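Local coordinates for protein DnaJ homolog dnj-2 (Caenorhabditis elegans, PDB 2QSA) that probably acts as a membrane-bound Hsp40-type co-chaperone, its N-terminal J domain, the part in this structure, engaging an Hsp70 partner and stimulating its ATPase, at residues A[15-20]-A[79-84]; A[5-10]-A[93-98]; A[19-24]-A[63-68]. One frame throughout, in Å; residues are numbered along the deposited sequence.

How the contacts relate
Contacts 1 and 3 share the short helix 17-20, which meets helix 75-86 in the former and helix 52-73 in the latter. Contact 3 is the more deeply buried, a purely aliphatic junction near the centre of the chain, whereas contact 1 is partly buried and relies on tyrosine hydroxyls, a carboxylate, a disulfide sulfur and a water. Contact 2 lies farthest out, where the N-terminal arm packs on helix 91-101 by a leucine side chain set against tyrosine rings. It adjoins contact 1 through Y84 OH, probably hydrogen-bonded to A7 N, but stays about 6 Å from contact 3 at the nearest atoms. A probable hydrogen bond from V23 N to Y18 O connects contacts 1 and 3.

Contact 1 of 3, residues A[15-20]-A[79-84]; sequences ENCYDV and TNYDYY
The start of the short helix 17-20 faces the side of helix 75-86, with the CA atoms of C17 and Y81 8.9 Å apart and those of Y18 and D82 farther from each other. N16 occupies the N-cap position, and its OD1 takes a weak bond from Y18 N. From the facing helix, Y81 extends with CG anti to its backbone N (chi1 -169°), which carries the phenol to the same helix end. Its OH accepts from C17 N at 2.8 Å along an almost straight path, the N-H...O angle being 170°. A water bridges further, 2.6 Å from Y81 OH and donating to the carbonyl O of E15. C17 SG, in disulfide linkage with C12, approaches the Y81 ring obliquely, 4.2 Å from its centroid. The Y18 and Y81 side chains run antiparallel alongside each other, and Y18 CE2 lies at the edge of the Y81 ring, 4.0 Å from CD2. At the tip, Y18 OH donates to D82 OD1 over just 2.5 Å, and the carboxylate oxygen receives it on its syn lone pair. Ring and carboxylate are only 10° from coplanar, and D82 OD2 forms a salt bridge with K78. Helix 52-73 adds T71 beside Y81 and L72 beside Y18. In this J domain, tyrosine hydroxyls thus supply the polar joints between its first and fourth helices: one accepts from a backbone N-H at the helix start, the other donates to a carboxylate. The very short phenol-carboxylate bond suggests strong polarisation of the Y18 hydroxyl, while the nearby lysine would probably help keep D82 ionised.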
loop_
_atom_site.group_PDB
_atom_site.type_symbol
_atom_site.label_atom_id
_atom_site.label_comp_id
_atom_site.label_asym_id
_atom_site.label_seq_id
_atom_site.Cartn_x
_atom_site.Cartn_y
_atom_site.Cartn_z
ATOM N N GLU A 15 -6.861 4.332 1.570
ATOM C CA GLU A 15 -5.636 4.995 2.002
ATOM C C GLU A 15 -4.684 5.064 0.854
ATOM O O GLU A 15 -4.679 4.185 -0.031
ATOM C CB GLU A 15 -4.926 4.195 3.121
ATOM C CG GLU A 15 -5.681 4.277 4.433
ATOM C CD GLU A 15 -4.963 3.449 5.494
ATOM O OE1 GLU A 15 -5.162 2.219 5.464
ATOM O OE2 GLU A 15 -4.181 4.041 6.283
ATOM N N ASN A 16 -3.885 6.121 0.879
ATOM C CA ASN A 16 -2.776 6.275 -0.091
ATOM C C ASN A 16 -1.590 5.412 0.390
ATOM O O ASN A 16 -1.205 5.437 1.580
ATOM C CB ASN A 16 -2.424 7.773 -0.130
ATOM C CG ASN A 16 -1.225 8.079 -1.019
ATOM O OD1 ASN A 16 -0.219 7.376 -1.007
ATOM N ND2 ASN A 16 -1.315 9.180 -1.751
ATOM N N CYS A 17 -1.064 4.531 -0.478
ATOM C CA CYS A 17 0.003 3.593 -0.027
ATOM C C CYS A 17 1.274 4.314 0.496
ATOM O O CYS A 17 1.970 3.777 1.395
ATOM C CB CYS A 17 0.434 2.641 -1.166
ATOM S SG CYS A 17 -0.834 1.516 -1.765
ATOM N N TYR A 18 1.600 5.474 -0.100
ATOM C CA TYR A 18 2.731 6.264 0.470
ATOM C C TYR A 18 2.414 6.637 1.931
ATOM O O TYR A 18 3.284 6.521 2.802
ATOM C CB TYR A 18 2.971 7.524 -0.318
ATOM C CG TYR A 18 3.502 7.312 -1.693
ATOM C CD1 TYR A 18 4.885 7.102 -1.917
ATOM C CD2 TYR A 18 2.646 7.328 -2.793
ATOM C CE1 TYR A 18 5.393 6.961 -3.234
ATOM C CE2 TYR A 18 3.144 7.203 -4.125
ATOM C CZ TYR A 18 4.519 6.991 -4.319
ATOM O OH TYR A 18 5.011 6.870 -5.610
ATOM N N ASP A 19 1.188 7.079 2.198
ATOM C CA ASP A 19 0.812 7.463 3.578
ATOM C C ASP A 19 0.825 6.265 4.512
ATOM O O ASP A 19 1.202 6.396 5.665
ATOM C CB ASP A 19 -0.582 8.076 3.610
ATOM C CG ASP A 19 -0.662 9.408 2.854
ATOM O OD1 ASP A 19 0.371 10.011 2.587
ATOM O OD2 ASP A 19 -1.808 9.865 2.610
ATOM N N VAL A 20 0.400 5.104 3.997
ATOM C CA VAL A 20 0.405 3.893 4.823
ATOM C C VAL A 20 1.787 3.596 5.431
ATOM O O VAL A 20 1.904 3.221 6.599
ATOM C CB VAL A 20 -0.094 2.637 4.013
ATOM C CG1 VAL A 20 0.124 1.341 4.819
ATOM C CG2 VAL A 20 -1.583 2.797 3.658
ATOM N N THR A 79 4.815 2.627 -10.989
ATOM C CA THR A 79 4.517 3.512 -12.132
ATOM C C THR A 79 2.987 3.518 -12.369
ATOM O O THR A 79 2.367 4.579 -12.519
ATOM C CB THR A 79 5.290 3.016 -13.377
ATOM O OG1 THR A 79 6.695 3.197 -13.148
ATOM C CG2 THR A 79 4.845 3.798 -14.621
ATOM N N ASN A 80 2.373 2.329 -12.318
ATOM C CA ASN A 80 0.905 2.216 -12.439
ATOM C C ASN A 80 0.187 2.969 -11.312
ATOM O O ASN A 80 -0.804 3.689 -11.539
ATOM C CB ASN A 80 0.479 0.743 -12.398
ATOM C CG ASN A 80 0.850 -0.009 -13.699
ATOM O OD1 ASN A 80 1.202 0.612 -14.681
ATOM N ND2 ASN A 80 0.761 -1.327 -13.685
ATOM N N TYR A 81 0.704 2.805 -10.100
ATOM C CA TYR A 81 0.101 3.452 -8.926
ATOM C C TYR A 81 0.127 4.977 -9.023
ATOM O O TYR A 81 -0.918 5.662 -8.837
ATOM C CB TYR A 81 0.840 3.022 -7.649
ATOM C CG TYR A 81 0.050 3.469 -6.410
ATOM C CD1 TYR A 81 -1.289 3.046 -6.217
ATOM C CD2 TYR A 81 0.620 4.330 -5.445
ATOM C CE1 TYR A 81 -2.041 3.453 -5.125
ATOM C CE2 TYR A 81 -0.117 4.761 -4.346
ATOM C CZ TYR A 81 -1.442 4.322 -4.164
ATOM O OH TYR A 81 -2.167 4.696 -3.084
ATOM N N ASP A 82 1.303 5.499 -9.373
ATOM C CA ASP A 82 1.444 6.937 -9.549
ATOM C C ASP A 82 0.505 7.489 -10.645
ATOM O O ASP A 82 -0.085 8.571 -10.496
ATOM C CB ASP A 82 2.908 7.258 -9.849
ATOM C CG ASP A 82 3.801 7.097 -8.629
ATOM O OD1 ASP A 82 3.301 7.017 -7.480
ATOM O OD2 ASP A 82 5.047 7.030 -8.821
ATOM N N TYR A 83 0.358 6.741 -11.728
ATOM C CA TYR A 83 -0.567 7.123 -12.799
ATOM C C TYR A 83 -2.025 7.176 -12.278
ATOM O O TYR A 83 -2.769 8.130 -12.522
ATOM C CB TYR A 83 -0.443 6.151 -13.964
ATOM C CG TYR A 83 -1.176 6.670 -15.176
ATOM C CD1 TYR A 83 -0.501 7.383 -16.154
ATOM C CD2 TYR A 83 -2.533 6.471 -15.309
ATOM C CE1 TYR A 83 -1.174 7.863 -17.261
ATOM C CE2 TYR A 83 -3.231 6.930 -16.415
ATOM C CZ TYR A 83 -2.539 7.647 -17.382
ATOM O OH TYR A 83 -3.215 8.116 -18.490
ATOM N N TYR A 84 -2.407 6.141 -11.545
ATOM C CA TYR A 84 -3.720 6.107 -10.867
ATOM C C TYR A 84 -3.963 7.291 -9.927
ATOM O O TYR A 84 -5.033 7.903 -9.956
ATOM C CB TYR A 84 -3.741 4.802 -10.081
ATOM C CG TYR A 84 -4.804 4.638 -9.021
ATOM C CD1 TYR A 84 -6.155 4.450 -9.388
ATOM C CD2 TYR A 84 -4.451 4.532 -7.643
ATOM C CE1 TYR A 84 -7.150 4.220 -8.403
ATOM C CE2 TYR A 84 -5.441 4.311 -6.656
ATOM C CZ TYR A 84 -6.762 4.125 -7.025
ATOM O OH TYR A 84 -7.694 3.868 -6.057
HETATM O O HOH W 1 -4.264 3.230 -2.616
#

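Contact 2 of 3, residues A[5-10]-A[93-98]; sequences GFAPEL and YNYYQY
Helix 91-101, an addition to the four helices of the canonical J-domain fold, presents one side to the N-terminal arm, which turns past it in a type I beta turn from A7 to L10 closed by the bond L10 N to A7 O. N94 ND2 is hydrogen-bonded to the carbonyl O of H87. Y95 follows, with CG anti to its carbonyl carbon (chi1 -84°), and does most of the work on this side. L10 CD1 makes a CH-pi contact over one face of its ring, 4.0 Å from the centroid, and CD2 lies over the same face, 4.2 Å above the plane. Its hydroxyl end passes A7, whose CB comes within 3.2 Å of Y95 OH. That OH also donates weakly to OE2 of E9 at 3.0 Å; the carboxylate stands nearly perpendicular to the phenol, at 87°, and OE2 lies near the ring plane at the edge. E9 reaches there with CG set between the backbone N and the carbonyl carbon (chi1 58°) and a bend at chi2. One turn on, Y98 swings its CG anti to the backbone N. L10 CA lies over its face, 4.3 Å from the centroid, and L10 CD2 presses against Y98 CD2 at 3.3 Å. L10, in the one described of its two conformers, is therefore wedged between two tyrosines, while Y11 meets Y98 edge-to-face and R91 makes a cation-pi contact with Y95. Aliphatic-on-aromatic packing holds the arm, and the weak phenol-carboxylate bond on an exposed glutamate, also with two conformers, probably contributes little.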
loop_
_atom_site.group_PDB
_atom_site.type_symbol
_atom_site.label_atom_id
_atom_site.label_comp_id
_atom_site.label_asym_id
_atom_site.label_seq_id
_atom_site.Cartn_x
_atom_site.Cartn_y
_atom_site.Cartn_z
ATOM N N GLY A 5 -11.347 9.918 -4.894
ATOM C CA GLY A 5 -11.071 9.381 -6.210
ATOM C C GLY A 5 -10.618 7.946 -6.191
ATOM O O GLY A 5 -10.462 7.356 -7.266
ATOM N N PHE A 6 -10.357 7.384 -4.994
ATOM C CA PHE A 6 -9.817 6.018 -4.928
ATOM C C PHE A 6 -10.921 4.967 -5.043
ATOM O O PHE A 6 -12.080 5.202 -4.694
ATOM C CB PHE A 6 -9.057 5.728 -3.618
ATOM C CG PHE A 6 -7.809 6.557 -3.409
ATOM C CD1 PHE A 6 -7.325 7.387 -4.427
ATOM C CD2 PHE A 6 -7.098 6.477 -2.205
ATOM C CE1 PHE A 6 -6.157 8.146 -4.270
ATOM C CE2 PHE A 6 -5.954 7.247 -2.011
ATOM C CZ PHE A 6 -5.453 8.076 -3.060
ATOM N N ALA A 7 -10.509 3.776 -5.474
ATOM C CA ALA A 7 -11.354 2.603 -5.443
ATOM C C ALA A 7 -10.934 1.712 -4.280
ATOM O O ALA A 7 -9.771 1.338 -4.165
ATOM C CB ALA A 7 -11.266 1.835 -6.808
ATOM N N PRO A 8 -11.885 1.355 -3.392
ATOM C CA PRO A 8 -11.599 0.431 -2.274
ATOM C C PRO A 8 -10.899 -0.877 -2.689
ATOM O O PRO A 8 -10.066 -1.411 -1.945
ATOM C CB PRO A 8 -13.006 0.155 -1.681
ATOM C CG PRO A 8 -13.750 1.428 -1.971
ATOM C CD PRO A 8 -13.285 1.854 -3.357
ATOM N N GLU A 9 -11.226 -1.410 -3.868
ATOM C CA GLU A 9 -10.659 -2.698 -4.256
ATOM C C GLU A 9 -9.245 -2.599 -4.841
ATOM O O GLU A 9 -8.592 -3.617 -5.036
ATOM C CB GLU A 9 -11.585 -3.467 -5.196
ATOM C CG GLU A 9 -11.919 -2.732 -6.475
ATOM C CD GLU A 9 -13.186 -1.906 -6.372
ATOM O OE1 GLU A 9 -13.410 -1.244 -5.335
ATOM O OE2 GLU A 9 -13.964 -1.915 -7.343
ATOM N N LEU A 10 -8.761 -1.389 -5.126
ATOM C CA LEU A 10 -7.412 -1.279 -5.739
ATOM C C LEU A 10 -6.350 -0.866 -4.716
ATOM O O LEU A 10 -6.602 -0.039 -3.848
ATOM C CB LEU A 10 -7.399 -0.266 -6.900
ATOM C CG LEU A 10 -8.422 -0.445 -8.034
ATOM C CD1 LEU A 10 -8.290 0.694 -9.037
ATOM C CD2 LEU A 10 -8.243 -1.766 -8.710
ATOM N N TYR A 93 -8.711 2.163 -17.487
ATOM C CA TYR A 93 -7.278 2.002 -17.646
ATOM C C TYR A 93 -6.633 1.613 -16.279
ATOM O O TYR A 93 -5.833 0.688 -16.188
ATOM C CB TYR A 93 -6.710 3.333 -18.162
ATOM C CG TYR A 93 -5.207 3.279 -18.353
ATOM C CD1 TYR A 93 -4.643 2.635 -19.454
ATOM C CD2 TYR A 93 -4.356 3.818 -17.379
ATOM C CE1 TYR A 93 -3.242 2.580 -19.591
ATOM C CE2 TYR A 93 -2.969 3.743 -17.501
ATOM C CZ TYR A 93 -2.424 3.138 -18.588
ATOM O OH TYR A 93 -1.034 3.080 -18.631
ATOM N N ASN A 94 -6.982 2.318 -15.221
ATOM C CA ASN A 94 -6.366 2.041 -13.907
ATOM C C ASN A 94 -6.715 0.659 -13.381
ATOM O O ASN A 94 -5.846 -0.089 -12.882
ATOM C CB ASN A 94 -6.794 3.102 -12.895
ATOM C CG ASN A 94 -6.199 4.472 -13.213
ATOM O OD1 ASN A 94 -5.095 4.550 -13.744
ATOM N ND2 ASN A 94 -6.915 5.544 -12.838
ATOM N N TYR A 95 -7.977 0.275 -13.534
ATOM C CA TYR A 95 -8.357 -1.080 -13.158
ATOM C C TYR A 95 -7.630 -2.125 -13.995
ATOM O O TYR A 95 -7.146 -3.127 -13.455
ATOM C CB TYR A 95 -9.866 -1.272 -13.320
ATOM C CG TYR A 95 -10.712 -0.807 -12.143
ATOM C CD1 TYR A 95 -10.722 0.526 -11.737
ATOM C CD2 TYR A 95 -11.547 -1.705 -11.479
ATOM C CE1 TYR A 95 -11.531 0.951 -10.656
ATOM C CE2 TYR A 95 -12.365 -1.285 -10.404
ATOM C CZ TYR A 95 -12.351 0.053 -10.023
ATOM O OH TYR A 95 -13.138 0.495 -8.962
ATOM N N TYR A 96 -7.598 -1.920 -15.317
ATOM C CA TYR A 96 -6.915 -2.834 -16.227
ATOM C C TYR A 96 -5.423 -3.003 -15.830
ATOM O O TYR A 96 -4.905 -4.138 -15.727
ATOM C CB TYR A 96 -7.019 -2.276 -17.662
ATOM C CG TYR A 96 -6.260 -3.098 -18.672
ATOM C CD1 TYR A 96 -6.771 -4.303 -19.138
ATOM C CD2 TYR A 96 -5.015 -2.695 -19.109
ATOM C CE1 TYR A 96 -6.081 -5.083 -20.037
ATOM C CE2 TYR A 96 -4.281 -3.494 -20.004
ATOM C CZ TYR A 96 -4.833 -4.681 -20.456
ATOM O OH TYR A 96 -4.140 -5.483 -21.340
ATOM N N GLN A 97 -4.728 -1.886 -15.598
ATOM C CA GLN A 97 -3.295 -1.979 -15.264
ATOM C C GLN A 97 -3.087 -2.722 -13.943
ATOM O O GLN A 97 -2.148 -3.496 -13.824
ATOM C CB GLN A 97 -2.626 -0.614 -15.174
ATOM C CG GLN A 97 -2.658 0.235 -16.495
ATOM C CD GLN A 97 -2.091 -0.480 -17.711
ATOM O OE1 GLN A 97 -1.153 -1.277 -17.619
ATOM N NE2 GLN A 97 -2.663 -0.176 -18.877
ATOM N N TYR A 98 -3.962 -2.467 -12.971
ATOM C CA TYR A 98 -3.878 -3.154 -11.668
ATOM C C TYR A 98 -4.044 -4.669 -11.859
ATOM O O TYR A 98 -3.192 -5.487 -11.446
ATOM C CB TYR A 98 -4.950 -2.614 -10.729
ATOM C CG TYR A 98 -5.012 -3.320 -9.382
ATOM C CD1 TYR A 98 -4.065 -3.052 -8.393
ATOM C CD2 TYR A 98 -6.022 -4.223 -9.092
ATOM C CE1 TYR A 98 -4.123 -3.628 -7.173
ATOM C CE2 TYR A 98 -6.073 -4.863 -7.846
ATOM C CZ TYR A 98 -5.120 -4.542 -6.897
ATOM O OH TYR A 98 -5.152 -5.161 -5.673
#

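Contact 3 of 3, residues A[19-24]-A[63-68]; sequences DVLEVN and RVIATA
In the J-domain fold, helix 52-73 is one of the two long helices of the antiparallel hairpin, and here the C-terminal end of the short helix 17-20 packs on it. A Schellman motif ends the short helix, with E22 at positive phi (54°), a hydrogen bond from E22 N to D19 O and a probable one from V23 N to Y18 O. L21, within this turn, carries much of the packing. From CB, chi1 (-62°) puts CG anti to the carbonyl carbon, and CG lands 3.7 Å from A68 CB. The extended chain then forks: CD1 stays beside A68, 3.8 Å from its CB, while CD2 moves along the helix to I65 CG2 at 3.9 Å. L33 and L40 of helix 30-43 flank L21 too, so this leucine joins three helices. I65, built in two conformers, also touches Y37 and H44, the latter just before the HPD signature loop of the family. V20 completes the interface: it points toward helix 52-73, and its CG1, anti to the backbone N, rests on A68 CB at 3.8 Å. The V20 and V64 side chains cross at about a right angle, with V20 CG2 4.0 Å from V64 CG1.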
loop_
_atom_site.group_PDB
_atom_site.type_symbol
_atom_site.label_atom_id
_atom_site.label_comp_id
_atom_site.label_asym_id
_atom_site.label_seq_id
_atom_site.Cartn_x
_atom_site.Cartn_y
_atom_site.Cartn_z
ATOM N N ASP A 19 1.188 7.079 2.198
ATOM C CA ASP A 19 0.812 7.463 3.578
ATOM C C ASP A 19 0.825 6.265 4.512
ATOM O O ASP A 19 1.202 6.396 5.665
ATOM C CB ASP A 19 -0.582 8.076 3.610
ATOM C CG ASP A 19 -0.662 9.408 2.854
ATOM O OD1 ASP A 19 0.371 10.011 2.587
ATOM O OD2 ASP A 19 -1.808 9.865 2.610
ATOM N N VAL A 20 0.400 5.104 3.997
ATOM C CA VAL A 20 0.405 3.893 4.823
ATOM C C VAL A 20 1.787 3.596 5.431
ATOM O O VAL A 20 1.904 3.221 6.599
ATOM C CB VAL A 20 -0.094 2.637 4.013
ATOM C CG1 VAL A 20 0.124 1.341 4.819
ATOM C CG2 VAL A 20 -1.583 2.797 3.658
ATOM N N LEU A 21 2.820 3.772 4.610
ATOM C CA LEU A 21 4.188 3.570 5.059
ATOM C C LEU A 21 4.885 4.827 5.580
ATOM O O LEU A 21 6.064 4.767 5.942
ATOM C CB LEU A 21 4.994 2.923 3.923
ATOM C CG LEU A 21 4.478 1.525 3.507
ATOM C CD1 LEU A 21 5.356 0.982 2.338
ATOM C CD2 LEU A 21 4.528 0.530 4.670
ATOM N N GLU A 22 4.157 5.940 5.647
ATOM C CA GLU A 22 4.686 7.238 6.112
ATOM C C GLU A 22 5.938 7.618 5.302
ATOM O O GLU A 22 6.937 8.095 5.847
ATOM C CB GLU A 22 4.922 7.207 7.647
ATOM C CG GLU A 22 3.656 6.769 8.450
ATOM C CD GLU A 22 3.891 6.423 9.961
ATOM O OE1 GLU A 22 5.009 6.030 10.377
ATOM O OE2 GLU A 22 2.902 6.494 10.730
ATOM N N VAL A 23 5.898 7.357 3.999
ATOM C CA VAL A 23 6.951 7.804 3.089
ATOM C C VAL A 23 6.398 8.896 2.179
ATOM O O VAL A 23 5.182 9.037 2.026
ATOM C CB VAL A 23 7.560 6.672 2.233
ATOM C CG1 VAL A 23 8.296 5.679 3.109
ATOM C CG2 VAL A 23 6.516 5.994 1.446
ATOM N N ASN A 24 7.293 9.659 1.578
ATOM C CA ASN A 24 6.882 10.830 0.829
ATOM C C ASN A 24 7.094 10.532 -0.655
ATOM O O ASN A 24 8.211 10.215 -1.054
ATOM C CB ASN A 24 7.752 12.009 1.308
ATOM C CG ASN A 24 7.466 13.298 0.582
ATOM O OD1 ASN A 24 6.585 13.370 -0.278
ATOM N ND2 ASN A 24 8.206 14.360 0.956
ATOM N N ARG A 63 -1.716 -6.701 6.640
ATOM C CA ARG A 63 -2.058 -6.859 5.224
ATOM C C ARG A 63 -1.967 -5.555 4.442
ATOM O O ARG A 63 -1.490 -5.538 3.314
ATOM C CB ARG A 63 -3.456 -7.489 5.063
ATOM C CG ARG A 63 -3.447 -9.004 5.328
ATOM C CD ARG A 63 -4.756 -9.654 4.850
ATOM N NE ARG A 63 -5.905 -9.360 5.724
ATOM C CZ ARG A 63 -6.223 -10.065 6.818
ATOM N NH1 ARG A 63 -5.467 -11.082 7.201
ATOM N NH2 ARG A 63 -7.279 -9.727 7.554
ATOM N N VAL A 64 -2.439 -4.467 5.038
ATOM C CA VAL A 64 -2.334 -3.171 4.334
ATOM C C VAL A 64 -0.870 -2.726 4.177
ATOM O O VAL A 64 -0.478 -2.196 3.112
ATOM C CB VAL A 64 -3.188 -2.096 5.037
ATOM C CG1 VAL A 64 -3.216 -0.827 4.165
ATOM C CG2 VAL A 64 -4.632 -2.671 5.268
ATOM N N ILE A 65 -0.093 -2.844 5.266
ATOM C CA ILE A 65 1.326 -2.511 5.250
ATOM C C ILE A 65 2.019 -3.276 4.105
ATOM O O ILE A 65 2.754 -2.684 3.311
ATOM C CB ILE A 65 1.976 -2.804 6.617
ATOM C CG1 ILE A 65 1.405 -1.804 7.646
ATOM C CG2 ILE A 65 3.484 -2.728 6.515
ATOM C CD1 ILE A 65 1.286 -2.379 9.057
ATOM N N ALA A 66 1.749 -4.576 4.010
ATOM C CA ALA A 66 2.397 -5.427 2.993
ATOM C C ALA A 66 1.926 -5.000 1.593
ATOM O O ALA A 66 2.755 -4.958 0.664
ATOM C CB ALA A 66 2.072 -6.860 3.261
ATOM N N THR A 67 0.630 -4.717 1.412
ATOM C CA THR A 67 0.128 -4.236 0.114
ATOM C C THR A 67 0.834 -2.929 -0.299
ATOM O O THR A 67 1.231 -2.787 -1.464
ATOM C CB THR A 67 -1.363 -4.015 0.174
ATOM O OG1 THR A 67 -1.981 -5.299 0.304
ATOM C CG2 THR A 67 -1.872 -3.392 -1.095
ATOM N N ALA A 68 1.012 -2.005 0.667
ATOM C CA ALA A 68 1.670 -0.723 0.336
ATOM C C ALA A 68 3.089 -1.002 -0.129
ATOM O O ALA A 68 3.559 -0.393 -1.079
ATOM C CB ALA A 68 1.684 0.212 1.553
#